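Local atomic coordinates of ecto-NAD+ glycohydrolase (CD38 molecule) (Bos taurus, PDB entry 3GC6), a protein that is a glycosylated, disulfide-rich member of the ADP-ribosyl cyclase (CD38) family, built from a helical part and a part around a parallel beta sheet. Residues Glu96-Arg101 with Gln242-Arg246; Asn163-Leu169 with Glu196-Val202; Arg10-Ala14 with Arg138-Arg142; Leu118-Gly122 with Trp132-Asp136; Leu71-Ala75 with Thr109-Tyr113. The protein carries 1 engineered substitution. One frame throughout, in Å; residues are numbered along the deposited sequence. Where two conformers were deposited one is given.

In the fold
Contacts 1 and 2 belong to the part built on the parallel sheet and touch each other: contact 2 joins its two central strands, and contact 1 packs helices 91-101 and 240-244 beside it, with Y97 against R166 and F243 against W200. Contact 5 is the buried, apolar pairing of two helices in the helical part. Contacts 3 and 4 lie on the far side of the chain's centre from contacts 1 and 2, with centres about 8 Å apart, and meet at the little antiparallel sheet 13-14/133-134. Contact 4 is buried and covalent, a disulfide without hydrogen bonds across it; contact 3, at the surface, relies on a carboxylate. Backbone bonding dominates contact 2, and a ring pair with an arginine contact 1.

Contact 1. Residues Glu96-Arg101 with Gln242-Arg246; sequences EYAKRR and QFLQR. With SO4 (sulfate ion), chain F.
Y97 and F243 bring their rings together where helix 91-101 passes the C-terminal end of helix 240-244, on the flank of the parallel sheet of the ADP-ribosyl cyclase fold. The apolar part is carried by this oblique aromatic pair: F243 CZ stands over the centre of the Y97 ring, 3.4 Å from Y97 CD1, with the ring planes 34° apart. L244 CD2 meets the same tyrosine near its edge, 4.0 Å from Y97 CB. V168 of strand 164-170 is touched by both aromatic side chains.

The polar part belongs to R101. Its NH2 donates to L244 O at 3.0 Å, almost straight at 174°, in the guanidinium plane but from above the carbonyl plane; a second, weak bond goes from R101 NH2 to R246 O. R100 faces elsewhere, bridging to E96 and bonding, with R102, a sulfate that probably comes from the crystallisation liquor. One water closes a ring with the R101 guanidinium and L244 O, accepting from R101 NE at 2.7 Å and donating to L244 O at 2.9 Å.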
# COMPACT_ATOMS: atom_id res chain seq x y z
N GLU A 96 9.65 -20.59 -9.98
CA GLU A 96 9.31 -20.41 -11.41
C GLU A 96 7.87 -20.85 -11.67
O GLU A 96 7.09 -20.14 -12.33
CB GLU A 96 10.30 -21.15 -12.31
CG GLU A 96 10.04 -20.99 -13.83
CD GLU A 96 10.12 -19.55 -14.33
OE1 GLU A 96 10.69 -18.68 -13.61
OE2 GLU A 96 9.63 -19.32 -15.46
N TYR A 97 7.50 -22.02 -11.15
CA TYR A 97 6.14 -22.51 -11.32
C TYR A 97 5.12 -21.53 -10.73
O TYR A 97 4.13 -21.19 -11.37
CB TYR A 97 6.04 -23.87 -10.63
CG TYR A 97 4.66 -24.45 -10.41
CD1 TYR A 97 3.92 -24.97 -11.48
CD2 TYR A 97 4.14 -24.55 -9.13
CE1 TYR A 97 2.67 -25.57 -11.26
CE2 TYR A 97 2.89 -25.14 -8.92
CZ TYR A 97 2.17 -25.61 -9.97
OH TYR A 97 0.94 -26.20 -9.75
N ALA A 98 5.37 -21.06 -9.51
CA ALA A 98 4.43 -20.15 -8.88
C ALA A 98 4.31 -18.88 -9.69
O ALA A 98 3.20 -18.38 -9.84
CB ALA A 98 4.84 -19.83 -7.46
N LYS A 99 5.43 -18.39 -10.22
CA LYS A 99 5.41 -17.16 -11.05
C LYS A 99 4.58 -17.38 -12.32
O LYS A 99 3.69 -16.57 -12.66
CB LYS A 99 6.84 -16.71 -11.37
CG LYS A 99 7.49 -16.13 -10.14
CD LYS A 99 8.85 -15.49 -10.38
CE LYS A 99 9.97 -16.51 -10.13
NZ LYS A 99 10.94 -16.06 -9.07
N ARG A 100 4.84 -18.47 -13.03
CA ARG A 100 4.16 -18.71 -14.30
C ARG A 100 2.66 -18.92 -14.09
O ARG A 100 1.84 -18.52 -14.94
CB ARG A 100 4.75 -19.95 -14.99
CG ARG A 100 6.23 -19.79 -15.39
CD ARG A 100 6.43 -18.90 -16.64
NE ARG A 100 6.08 -17.50 -16.39
CZ ARG A 100 6.86 -16.63 -15.75
NH1 ARG A 100 8.05 -17.00 -15.27
NH2 ARG A 100 6.45 -15.38 -15.57
N ARG A 101 2.30 -19.51 -12.95
CA ARG A 101 0.91 -19.89 -12.69
C ARG A 101 0.17 -18.88 -11.79
O ARG A 101 -1.01 -19.09 -11.49
CB ARG A 101 0.81 -21.29 -12.05
CG ARG A 101 1.48 -22.40 -12.86
CD ARG A 101 0.62 -22.85 -14.00
NE ARG A 101 1.22 -23.94 -14.79
CZ ARG A 101 0.75 -25.18 -14.80
NH1 ARG A 101 -0.31 -25.50 -14.07
NH2 ARG A 101 1.34 -26.11 -15.57
N GLN A 242 8.18 -30.74 -18.66
CA GLN A 242 6.89 -31.45 -18.69
C GLN A 242 5.98 -30.93 -17.59
O GLN A 242 4.79 -30.70 -17.81
CB GLN A 242 7.08 -32.96 -18.52
CG GLN A 242 7.76 -33.59 -19.73
CD GLN A 242 8.08 -35.03 -19.50
OE1 GLN A 242 8.53 -35.43 -18.42
NE2 GLN A 242 7.87 -35.84 -20.54
N PHE A 243 6.55 -30.71 -16.41
CA PHE A 243 5.79 -30.22 -15.26
C PHE A 243 5.21 -28.84 -15.55
O PHE A 243 4.01 -28.57 -15.36
CB PHE A 243 6.72 -30.16 -14.04
CG PHE A 243 6.14 -29.44 -12.85
CD1 PHE A 243 4.98 -29.89 -12.24
CD2 PHE A 243 6.78 -28.32 -12.32
CE1 PHE A 243 4.45 -29.25 -11.14
CE2 PHE A 243 6.25 -27.65 -11.22
CZ PHE A 243 5.08 -28.10 -10.63
N LEU A 244 6.07 -27.95 -16.03
CA LEU A 244 5.61 -26.57 -16.28
C LEU A 244 4.52 -26.49 -17.35
O LEU A 244 3.68 -25.57 -17.35
CB LEU A 244 6.82 -25.68 -16.66
CG LEU A 244 7.77 -25.41 -15.49
CD1 LEU A 244 9.03 -24.73 -16.03
CD2 LEU A 244 7.12 -24.58 -14.37
N GLN A 245 4.55 -27.44 -18.29
CA GLN A 245 3.59 -27.45 -19.42
C GLN A 245 2.36 -28.37 -19.19
O GLN A 245 1.54 -28.57 -20.11
CB GLN A 245 4.30 -27.85 -20.72
CG GLN A 245 5.39 -26.84 -21.15
CD GLN A 245 6.03 -27.19 -22.51
OE1 GLN A 245 6.09 -28.36 -22.91
NE2 GLN A 245 6.50 -26.16 -23.23
N ARG A 246 2.25 -28.93 -17.99
CA ARG A 246 1.12 -29.80 -17.65
C ARG A 246 -0.20 -29.06 -17.79
O ARG A 246 -0.39 -28.00 -17.20
CB ARG A 246 1.26 -30.35 -16.23
CG ARG A 246 2.07 -31.62 -16.13
CD ARG A 246 1.43 -32.76 -16.93
NE ARG A 246 0.35 -33.41 -16.20
CZ ARG A 246 0.48 -34.51 -15.47
NH1 ARG A 246 1.67 -35.11 -15.36
NH2 ARG A 246 -0.57 -35.03 -14.84
S SO4 F . 3.91 -14.26 -18.19
O1 SO4 F . 3.69 -15.18 -17.07
O2 SO4 F . 2.71 -14.16 -19.01
O3 SO4 F . 4.25 -12.94 -17.66
O4 SO4 F . 5.01 -14.78 -19.00
O HOH W 1 3.48 -23.06 -16.00

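Contact 2. Residues Asn163-Leu169 with Glu196-Val202; sequences NTVRVVL and ELEAWLV
V165 and L197 pack obliquely at the apolar centre, V165 CG2 lying 3.8 Å from L197 CB. That methyl is wedged between its own backbone N and carbonyl carbon, which turns it to the neighbouring strand. V167 reaches both L197 and A199 on the same face of the sheet; it is modelled in two conformers, so its tight fit to A199 is doubtful in detail. Farther along, L169 CD1 meets L201 CD1 at 4.2 Å, and F232 of strand 231-239 covers L197 and A199.

Seven backbone hydrogen bonds join the strands in parallel register, from E196 N to N163 O at one end to V202 N to L169 O at the other. These are two strands of a beta-alpha-beta unit, their short axes 24° apart.

The opposite face is polar at the T164/R166/E196/E198 end, with V168 and W200 farther along. R166 and E198 run side by side in a long salt bridge, R166 NE to E198 OE1 3.8 Å; OE1 lies well out of the guanidinium plane and no N-H points at it, so the pair attracts by charge alone. A water makes the directed link, accepting from R166 NE at 3.0 Å and donating to E198 OE1 at 2.9 Å. T164 CG2 covers one face of the guanidinium, and E196 is salt-bridged to R233. The water, the R166 charge and a weak W200 NE1 bond all meet at E198 OE1 and restrict how that carboxylate can turn.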
# COMPACT_ATOMS: atom_id res chain seq x y z
N ASN A 163 -8.79 -25.32 0.48
CA ASN A 163 -9.07 -26.05 -0.75
C ASN A 163 -7.86 -26.79 -1.32
O ASN A 163 -7.20 -27.51 -0.56
CB ASN A 163 -9.76 -25.13 -1.76
CG ASN A 163 -11.11 -24.63 -1.25
OD1 ASN A 163 -11.71 -25.28 -0.40
ND2 ASN A 163 -11.59 -23.52 -1.76
N THR A 164 -7.56 -26.66 -2.60
CA THR A 164 -6.46 -27.46 -3.15
C THR A 164 -5.12 -26.78 -2.95
O THR A 164 -4.97 -25.61 -3.32
CB THR A 164 -6.66 -27.78 -4.65
OG1 THR A 164 -7.80 -28.64 -4.77
CG2 THR A 164 -5.44 -28.49 -5.23
N VAL A 165 -4.16 -27.50 -2.37
CA VAL A 165 -2.77 -26.99 -2.27
C VAL A 165 -1.85 -27.88 -3.11
O VAL A 165 -2.15 -29.06 -3.33
CB VAL A 165 -2.23 -26.90 -0.82
CG1 VAL A 165 -3.17 -26.03 0.04
CG2 VAL A 165 -2.07 -28.27 -0.20
N ARG A 166 -0.72 -27.32 -3.56
CA ARG A 166 0.21 -28.05 -4.41
C ARG A 166 1.57 -28.04 -3.75
O ARG A 166 1.95 -27.06 -3.11
CB ARG A 166 0.25 -27.40 -5.81
CG ARG A 166 -1.11 -27.50 -6.52
CD ARG A 166 -1.38 -26.43 -7.57
NE ARG A 166 -2.61 -26.80 -8.28
CZ ARG A 166 -3.81 -26.30 -7.99
NH1 ARG A 166 -3.91 -25.37 -7.04
NH2 ARG A 166 -4.89 -26.69 -8.67
N VAL A 167 2.27 -29.17 -3.78
CA VAL A 167 3.68 -29.17 -3.36
C VAL A 167 4.58 -29.63 -4.49
O VAL A 167 4.25 -30.57 -5.22
CB VAL A 167 3.96 -30.01 -2.08
CG1 VAL A 167 3.60 -31.47 -2.28
CG2 VAL A 167 5.42 -29.88 -1.64
N VAL A 168 5.72 -28.95 -4.64
CA VAL A 168 6.73 -29.31 -5.65
C VAL A 168 7.91 -29.96 -4.95
O VAL A 168 8.59 -29.34 -4.13
CB VAL A 168 7.23 -28.03 -6.34
CG1 VAL A 168 8.20 -28.37 -7.46
CG2 VAL A 168 6.05 -27.26 -6.91
N LEU A 169 8.15 -31.23 -5.30
CA LEU A 169 9.19 -32.03 -4.67
C LEU A 169 10.22 -32.50 -5.71
O LEU A 169 9.95 -32.48 -6.91
CB LEU A 169 8.56 -33.22 -3.96
CG LEU A 169 7.60 -32.85 -2.84
CD1 LEU A 169 6.97 -34.11 -2.24
CD2 LEU A 169 8.32 -32.08 -1.72
N GLU A 196 -7.03 -30.47 0.16
CA GLU A 196 -6.57 -31.51 -0.74
C GLU A 196 -5.18 -31.14 -1.17
O GLU A 196 -4.89 -29.95 -1.44
CB GLU A 196 -7.48 -31.68 -1.96
CG GLU A 196 -8.94 -31.89 -1.55
CD GLU A 196 -9.81 -32.40 -2.67
OE1 GLU A 196 -9.29 -32.60 -3.78
OE2 GLU A 196 -11.02 -32.61 -2.40
N LEU A 197 -4.29 -32.11 -1.23
CA LEU A 197 -2.91 -31.80 -1.57
C LEU A 197 -2.48 -32.59 -2.79
O LEU A 197 -2.67 -33.83 -2.85
CB LEU A 197 -1.99 -32.10 -0.38
CG LEU A 197 -0.51 -31.76 -0.54
CD1 LEU A 197 0.10 -31.39 0.84
CD2 LEU A 197 0.26 -32.90 -1.19
N GLU A 198 -1.91 -31.88 -3.76
CA GLU A 198 -1.30 -32.52 -4.90
C GLU A 198 0.21 -32.35 -4.81
O GLU A 198 0.72 -31.23 -4.63
CB GLU A 198 -1.73 -31.86 -6.21
CG GLU A 198 -3.17 -31.88 -6.46
CD GLU A 198 -3.50 -31.08 -7.71
OE1 GLU A 198 -2.56 -30.59 -8.40
OE2 GLU A 198 -4.69 -30.96 -7.99
N ALA A 199 0.92 -33.47 -4.94
CA ALA A 199 2.38 -33.43 -4.97
C ALA A 199 2.86 -33.77 -6.37
O ALA A 199 2.33 -34.68 -7.01
CB ALA A 199 2.96 -34.41 -4.00
N TRP A 200 3.87 -33.04 -6.80
CA TRP A 200 4.49 -33.23 -8.09
C TRP A 200 5.97 -33.53 -7.85
O TRP A 200 6.68 -32.68 -7.29
CB TRP A 200 4.33 -31.93 -8.89
CG TRP A 200 2.88 -31.60 -9.16
CD1 TRP A 200 2.03 -30.86 -8.37
CD2 TRP A 200 2.12 -32.01 -10.30
NE1 TRP A 200 0.78 -30.79 -8.97
CE2 TRP A 200 0.81 -31.50 -10.14
CE3 TRP A 200 2.42 -32.78 -11.43
CZ2 TRP A 200 -0.20 -31.72 -11.09
CZ3 TRP A 200 1.42 -32.99 -12.39
CH2 TRP A 200 0.12 -32.46 -12.20
N LEU A 201 6.45 -34.72 -8.23
CA LEU A 201 7.86 -35.04 -8.06
C LEU A 201 8.55 -34.85 -9.41
O LEU A 201 8.30 -35.62 -10.33
CB LEU A 201 8.06 -36.50 -7.60
CG LEU A 201 7.88 -36.75 -6.09
CD1 LEU A 201 6.46 -36.44 -5.64
CD2 LEU A 201 8.23 -38.20 -5.78
N VAL A 202 9.42 -33.85 -9.47
CA VAL A 202 9.97 -33.37 -10.74
C VAL A 202 11.47 -33.66 -10.76
O VAL A 202 12.18 -33.40 -9.79
CB VAL A 202 9.68 -31.84 -10.90
CG1 VAL A 202 10.17 -31.37 -12.27
CG2 VAL A 202 8.17 -31.58 -10.79
O HOH W 2 -2.40 -28.71 -10.54

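Contact 3. Residues Arg10-Ala14 with Arg138-Arg142; sequences RWHGA and RKDCR
H12 and K139 mark the nearest approach of two irregular backbones, their CA atoms 6.6 Å apart, just before strand 13-14 and in the loop that leads to helix 145-159. Between the segments sits the carboxylate of D140, which takes one N-H on each oxygen from the same residue. OD2 accepts from H12 N at 2.9 Å through its syn lone pair. OD1 is met on its syn side by H12 ND1 at 2.7 Å; it lies near the imidazole plane, though the carboxylate itself is tilted 37° from the ring. With H12 CG beside its own backbone N (chi1 -67°), both N and ND1 reach the one carboxylate, and the ring can hardly rotate without losing a bond. D136 N is a further donor to OD2.

K139 CB lies over one face of the imidazole in a CH-pi contact, 4.2 Å from the centroid of the H12 ring. W11 offers its edge, CE3 being 3.6 Å from D140 CG, with ring and carboxylate planes 73° apart. This is a His-carboxylate hydrogen bond backed by a backbone N-H to the same carboxylate, at the surface next to the C61-C141 disulfide, tying the N-terminal segment to a loop.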
# COMPACT_ATOMS: atom_id res chain seq x y z
N ARG A 10 31.28 -14.52 17.88
CA ARG A 10 31.29 -15.82 18.54
C ARG A 10 30.46 -16.91 17.87
O ARG A 10 30.63 -18.10 18.16
CB ARG A 10 30.85 -15.67 20.00
CG ARG A 10 29.39 -15.30 20.19
CD ARG A 10 29.10 -14.93 21.65
NE ARG A 10 27.71 -14.56 21.90
CZ ARG A 10 27.20 -13.34 21.70
NH1 ARG A 10 27.96 -12.35 21.24
NH2 ARG A 10 25.93 -13.10 21.98
N TRP A 11 29.53 -16.51 17.00
CA TRP A 11 28.66 -17.48 16.38
C TRP A 11 29.27 -18.14 15.15
O TRP A 11 30.21 -17.61 14.55
CB TRP A 11 27.34 -16.80 15.98
CG TRP A 11 26.66 -16.10 17.12
CD1 TRP A 11 26.41 -14.75 17.23
CD2 TRP A 11 26.12 -16.71 18.30
NE1 TRP A 11 25.73 -14.49 18.40
CE2 TRP A 11 25.56 -15.67 19.09
CE3 TRP A 11 26.03 -18.02 18.77
CZ2 TRP A 11 24.93 -15.91 20.32
CZ3 TRP A 11 25.43 -18.26 19.99
CH2 TRP A 11 24.88 -17.21 20.76
N HIS A 12 28.71 -19.27 14.75
CA HIS A 12 29.20 -20.03 13.59
C HIS A 12 28.50 -19.68 12.27
O HIS A 12 28.94 -20.10 11.19
CB HIS A 12 29.06 -21.53 13.85
CG HIS A 12 29.94 -22.04 14.94
ND1 HIS A 12 29.61 -21.94 16.27
CD2 HIS A 12 31.16 -22.63 14.90
CE1 HIS A 12 30.58 -22.46 17.01
NE2 HIS A 12 31.54 -22.88 16.20
N GLY A 13 27.40 -18.94 12.34
CA GLY A 13 26.71 -18.57 11.12
C GLY A 13 27.08 -17.19 10.61
O GLY A 13 27.67 -16.37 11.32
N ALA A 14 26.77 -16.92 9.36
CA ALA A 14 27.06 -15.63 8.79
C ALA A 14 26.29 -14.50 9.52
O ALA A 14 25.18 -14.69 10.04
CB ALA A 14 26.71 -15.63 7.30
N ARG A 138 22.58 -25.61 13.52
CA ARG A 138 23.17 -26.90 13.91
C ARG A 138 24.27 -26.75 14.96
O ARG A 138 24.32 -27.51 15.92
CB ARG A 138 23.69 -27.65 12.68
CG ARG A 138 24.00 -29.14 12.90
CD ARG A 138 24.30 -29.86 11.57
NE ARG A 138 24.51 -31.30 11.78
CZ ARG A 138 24.91 -32.16 10.84
NH1 ARG A 138 25.15 -31.75 9.60
NH2 ARG A 138 25.07 -33.45 11.15
N LYS A 139 25.15 -25.78 14.77
CA LYS A 139 26.32 -25.62 15.64
C LYS A 139 26.07 -24.76 16.88
O LYS A 139 26.79 -24.89 17.88
CB LYS A 139 27.49 -25.01 14.86
CG LYS A 139 28.02 -25.90 13.71
CD LYS A 139 29.30 -25.28 13.11
CE LYS A 139 29.75 -25.99 11.82
NZ LYS A 139 29.03 -25.44 10.64
N ASP A 140 25.09 -23.86 16.82
CA ASP A 140 24.88 -22.95 17.96
C ASP A 140 23.58 -23.20 18.69
O ASP A 140 23.60 -23.55 19.85
CB ASP A 140 24.97 -21.49 17.53
CG ASP A 140 26.32 -21.11 16.97
OD1 ASP A 140 27.36 -21.43 17.63
OD2 ASP A 140 26.36 -20.54 15.86
N CYS A 141 22.45 -23.01 18.02
CA CYS A 141 21.16 -23.19 18.66
C CYS A 141 20.08 -23.23 17.62
O CYS A 141 20.11 -22.46 16.68
CB CYS A 141 20.87 -22.05 19.66
SG CYS A 141 20.81 -20.41 18.92
N ARG A 142 19.12 -24.15 17.79
CA ARG A 142 17.95 -24.17 16.92
C ARG A 142 17.00 -22.98 17.16
O ARG A 142 16.31 -22.54 16.23
CB ARG A 142 17.21 -25.51 17.08
CG ARG A 142 18.04 -26.65 16.58
CD ARG A 142 17.35 -28.01 16.72
NE ARG A 142 18.31 -29.08 16.45
CZ ARG A 142 17.98 -30.30 16.03
NH1 ARG A 142 16.70 -30.60 15.82
NH2 ARG A 142 18.93 -31.20 15.79

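Contact 4. Residues Leu118-Gly122 with Trp132-Asp136; sequences LRWCG and WSCPD
The flat peptide group between W120 and C121 has C134 SG lying against it, 3.8 Å from W120 C, while the ring of P135 presents CD to the sulfur of C121, 4.0 Å from C121 SG. The W120 side chain leaves its backbone away from strand 133-134, and its indole packs against F51, edge-to-face, and F55, at about 50°; NE1 is hydrogen-bonded to Y68 OH.

What joins the segments is the disulfide C121-C134, with SG-SG 2.1 Å and chi3 -86°, close to the relaxed right-angle value and of left-handed sense. C121, whose CB points toward the other segment, places SG between its backbone N and carbonyl carbon (chi1 67°); C134 keeps its sulfur beside its own N. The CA atoms of C121 and C134 end up 5.8 Å apart. No hydrogen bond crosses, although C121 SG comes within 3.3 Å of S133 O, so the link is covalent and apolar. The polar groups find partners around it: C121 N bonds to S16 OG, and S133 OG to L8 O and W11 N. The crosslink thus holds strand 133-134 to the segment where L118 packs on helix 20-35 and W120 on Y145 and L146 of helix 145-159.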
# COMPACT_ATOMS: atom_id res chain seq x y z
N LEU A 118 17.50 -13.15 3.48
CA LEU A 118 18.18 -12.31 4.47
C LEU A 118 18.61 -13.10 5.71
O LEU A 118 18.14 -14.23 5.96
CB LEU A 118 17.30 -11.15 4.93
CG LEU A 118 16.65 -10.34 3.80
CD1 LEU A 118 15.90 -9.12 4.37
CD2 LEU A 118 17.73 -9.88 2.81
N ARG A 119 19.53 -12.49 6.46
CA ARG A 119 20.01 -13.00 7.74
C ARG A 119 19.82 -11.90 8.77
O ARG A 119 19.95 -10.72 8.46
CB ARG A 119 21.50 -13.34 7.64
CG ARG A 119 21.83 -14.36 6.55
CD ARG A 119 21.13 -15.66 6.84
NE ARG A 119 21.42 -16.72 5.88
CZ ARG A 119 22.46 -17.54 5.97
NH1 ARG A 119 23.32 -17.42 6.98
NH2 ARG A 119 22.64 -18.48 5.05
N TRP A 120 19.50 -12.29 10.01
CA TRP A 120 19.45 -11.30 11.05
C TRP A 120 19.57 -11.92 12.41
O TRP A 120 19.19 -13.07 12.64
CB TRP A 120 18.16 -10.49 10.97
CG TRP A 120 16.87 -11.32 11.19
CD1 TRP A 120 16.22 -11.52 12.36
CD2 TRP A 120 16.14 -12.04 10.19
NE1 TRP A 120 15.09 -12.31 12.17
CE2 TRP A 120 15.03 -12.64 10.83
CE3 TRP A 120 16.31 -12.24 8.81
CZ2 TRP A 120 14.09 -13.41 10.15
CZ3 TRP A 120 15.37 -12.99 8.13
CH2 TRP A 120 14.27 -13.56 8.80
N CYS A 121 20.14 -11.13 13.30
CA CYS A 121 20.18 -11.46 14.73
C CYS A 121 20.58 -10.19 15.48
O CYS A 121 21.14 -9.26 14.87
CB CYS A 121 21.14 -12.63 15.02
SG CYS A 121 22.94 -12.28 14.73
N GLY A 122 20.30 -10.16 16.78
CA GLY A 122 20.69 -9.04 17.62
C GLY A 122 21.70 -9.46 18.67
O GLY A 122 22.27 -10.55 18.63
N TRP A 132 28.19 -9.23 12.23
CA TRP A 132 29.45 -9.99 12.22
C TRP A 132 29.24 -11.49 12.22
O TRP A 132 29.92 -12.19 11.48
CB TRP A 132 30.30 -9.58 13.43
CG TRP A 132 30.41 -8.09 13.47
CD1 TRP A 132 29.79 -7.24 14.35
CD2 TRP A 132 31.14 -7.28 12.56
NE1 TRP A 132 30.13 -5.93 14.05
CE2 TRP A 132 30.94 -5.93 12.94
CE3 TRP A 132 31.94 -7.55 11.44
CZ2 TRP A 132 31.51 -4.85 12.26
CZ3 TRP A 132 32.51 -6.48 10.75
CH2 TRP A 132 32.31 -5.14 11.20
N SER A 133 28.37 -11.99 13.09
CA SER A 133 28.05 -13.41 13.06
C SER A 133 26.66 -13.57 13.65
O SER A 133 26.23 -12.71 14.42
CB SER A 133 29.06 -14.27 13.85
OG SER A 133 28.97 -14.10 15.27
N CYS A 134 26.00 -14.66 13.29
CA CYS A 134 24.69 -15.01 13.87
C CYS A 134 24.68 -16.50 14.17
O CYS A 134 25.38 -17.26 13.50
CB CYS A 134 23.55 -14.71 12.89
SG CYS A 134 23.20 -12.93 12.71
N PRO A 135 23.85 -16.92 15.12
CA PRO A 135 23.77 -18.35 15.45
C PRO A 135 23.44 -19.24 14.25
O PRO A 135 22.57 -18.90 13.43
CB PRO A 135 22.66 -18.43 16.49
CG PRO A 135 22.59 -17.04 17.11
CD PRO A 135 22.98 -16.09 15.98
N ASP A 136 24.17 -20.35 14.15
CA ASP A 136 23.89 -21.42 13.19
C ASP A 136 22.96 -22.43 13.88
O ASP A 136 23.14 -22.77 15.06
CB ASP A 136 25.21 -22.10 12.82
CG ASP A 136 25.00 -23.25 11.86
OD1 ASP A 136 24.61 -22.97 10.70
OD2 ASP A 136 25.21 -24.41 12.29

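Contact 5. Residues Leu71-Ala75 with Thr109-Tyr113; sequences LINLA and TLLGY
A water links A75 O, to which it donates at 2.7 Å, with L111 N, from which it accepts at 2.9 Å, bridging the end of helix 69-74 to the first turn of helix 110-115. That turn opens with a classical N-cap: T109 OG1 accepts from G112 N at 3.0 Å, and the same hydroxyl is also bonded to L106 O. Between water and cap, first-turn N-H groups that have no helical carbonyl to bond are supplied with partners.

Everything else across the contact is apolar, and L111 carries most of it. Its CG lies beside its own backbone N (chi1 -68°), which aims the two methyls at the other helix. CD2 meets L71 CD1 tip to tip at 3.8 Å, while CD1 slips against the backbone, 3.9 Å from I72 CA. Helix 145-159 closes over this pair, with F149 on L71 and L153 on L111; L110 packs on Y31 and T32 of helix 20-35. A75 lies between the helix ends, and its CB sits in the fork of L110, 4.0 Å from both L110 CD1 and L110 CD2. L111 CD1 presses close to the water-bound carbonyl, 3.2 Å from A75 O.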
# COMPACT_ATOMS: atom_id res chain seq x y z
N LEU A 71 4.25 -9.29 14.83
CA LEU A 71 4.62 -9.11 13.42
C LEU A 71 3.64 -9.87 12.52
O LEU A 71 3.14 -9.32 11.52
CB LEU A 71 6.04 -9.65 13.21
CG LEU A 71 6.49 -9.55 11.74
CD1 LEU A 71 6.64 -8.12 11.22
CD2 LEU A 71 7.79 -10.31 11.59
N ILE A 72 3.37 -11.13 12.85
CA ILE A 72 2.47 -11.94 12.02
C ILE A 72 1.06 -11.34 12.00
O ILE A 72 0.38 -11.32 10.96
CB ILE A 72 2.46 -13.41 12.50
CG1 ILE A 72 3.67 -14.14 11.90
CG2 ILE A 72 1.12 -14.12 12.14
CD1 ILE A 72 4.21 -15.31 12.68
N ASN A 73 0.63 -10.79 13.14
CA ASN A 73 -0.69 -10.14 13.21
C ASN A 73 -0.82 -8.97 12.25
O ASN A 73 -1.91 -8.69 11.76
CB ASN A 73 -1.01 -9.64 14.62
CG ASN A 73 -1.36 -10.76 15.57
OD1 ASN A 73 -1.57 -11.91 15.16
ND2 ASN A 73 -1.42 -10.42 16.86
N LEU A 74 0.29 -8.29 11.97
CA LEU A 74 0.26 -7.15 11.06
C LEU A 74 0.17 -7.58 9.59
O LEU A 74 -0.26 -6.80 8.74
CB LEU A 74 1.48 -6.27 11.25
CG LEU A 74 1.53 -5.48 12.56
CD1 LEU A 74 2.88 -4.84 12.75
CD2 LEU A 74 0.43 -4.43 12.59
N ALA A 75 0.58 -8.82 9.29
CA ALA A 75 0.61 -9.29 7.91
C ALA A 75 0.65 -10.83 7.88
O ALA A 75 1.70 -11.43 7.62
CB ALA A 75 1.80 -8.69 7.15
N THR A 109 4.33 -14.46 0.25
CA THR A 109 3.54 -13.72 1.22
C THR A 109 4.29 -12.43 1.55
O THR A 109 5.49 -12.32 1.25
CB THR A 109 3.36 -14.54 2.53
OG1 THR A 109 4.62 -14.79 3.16
CG2 THR A 109 2.65 -15.87 2.22
N LEU A 110 3.63 -11.46 2.18
CA LEU A 110 4.33 -10.20 2.51
C LEU A 110 5.58 -10.47 3.35
O LEU A 110 6.71 -10.07 3.00
CB LEU A 110 3.40 -9.24 3.24
CG LEU A 110 3.88 -7.80 3.44
CD1 LEU A 110 2.68 -6.86 3.65
CD2 LEU A 110 4.82 -7.73 4.64
N LEU A 111 5.38 -11.19 4.46
CA LEU A 111 6.50 -11.40 5.37
C LEU A 111 7.59 -12.29 4.74
O LEU A 111 8.79 -12.09 5.00
CB LEU A 111 6.01 -11.97 6.73
CG LEU A 111 5.17 -10.98 7.54
CD1 LEU A 111 4.70 -11.64 8.84
CD2 LEU A 111 6.00 -9.67 7.86
N GLY A 112 7.16 -13.33 4.00
CA GLY A 112 8.12 -14.20 3.32
C GLY A 112 8.93 -13.42 2.30
O GLY A 112 10.13 -13.66 2.12
N TYR A 113 8.27 -12.50 1.61
CA TYR A 113 8.95 -11.66 0.65
C TYR A 113 9.96 -10.73 1.31
O TYR A 113 11.09 -10.57 0.83
CB TYR A 113 7.89 -10.86 -0.15
CG TYR A 113 8.46 -10.00 -1.25
CD1 TYR A 113 8.68 -10.53 -2.51
CD2 TYR A 113 8.75 -8.65 -1.05
CE1 TYR A 113 9.21 -9.74 -3.55
CE2 TYR A 113 9.26 -7.85 -2.08
CZ TYR A 113 9.50 -8.41 -3.32
OH TYR A 113 10.01 -7.62 -4.36
O HOH W 3 2.82 -12.22 5.27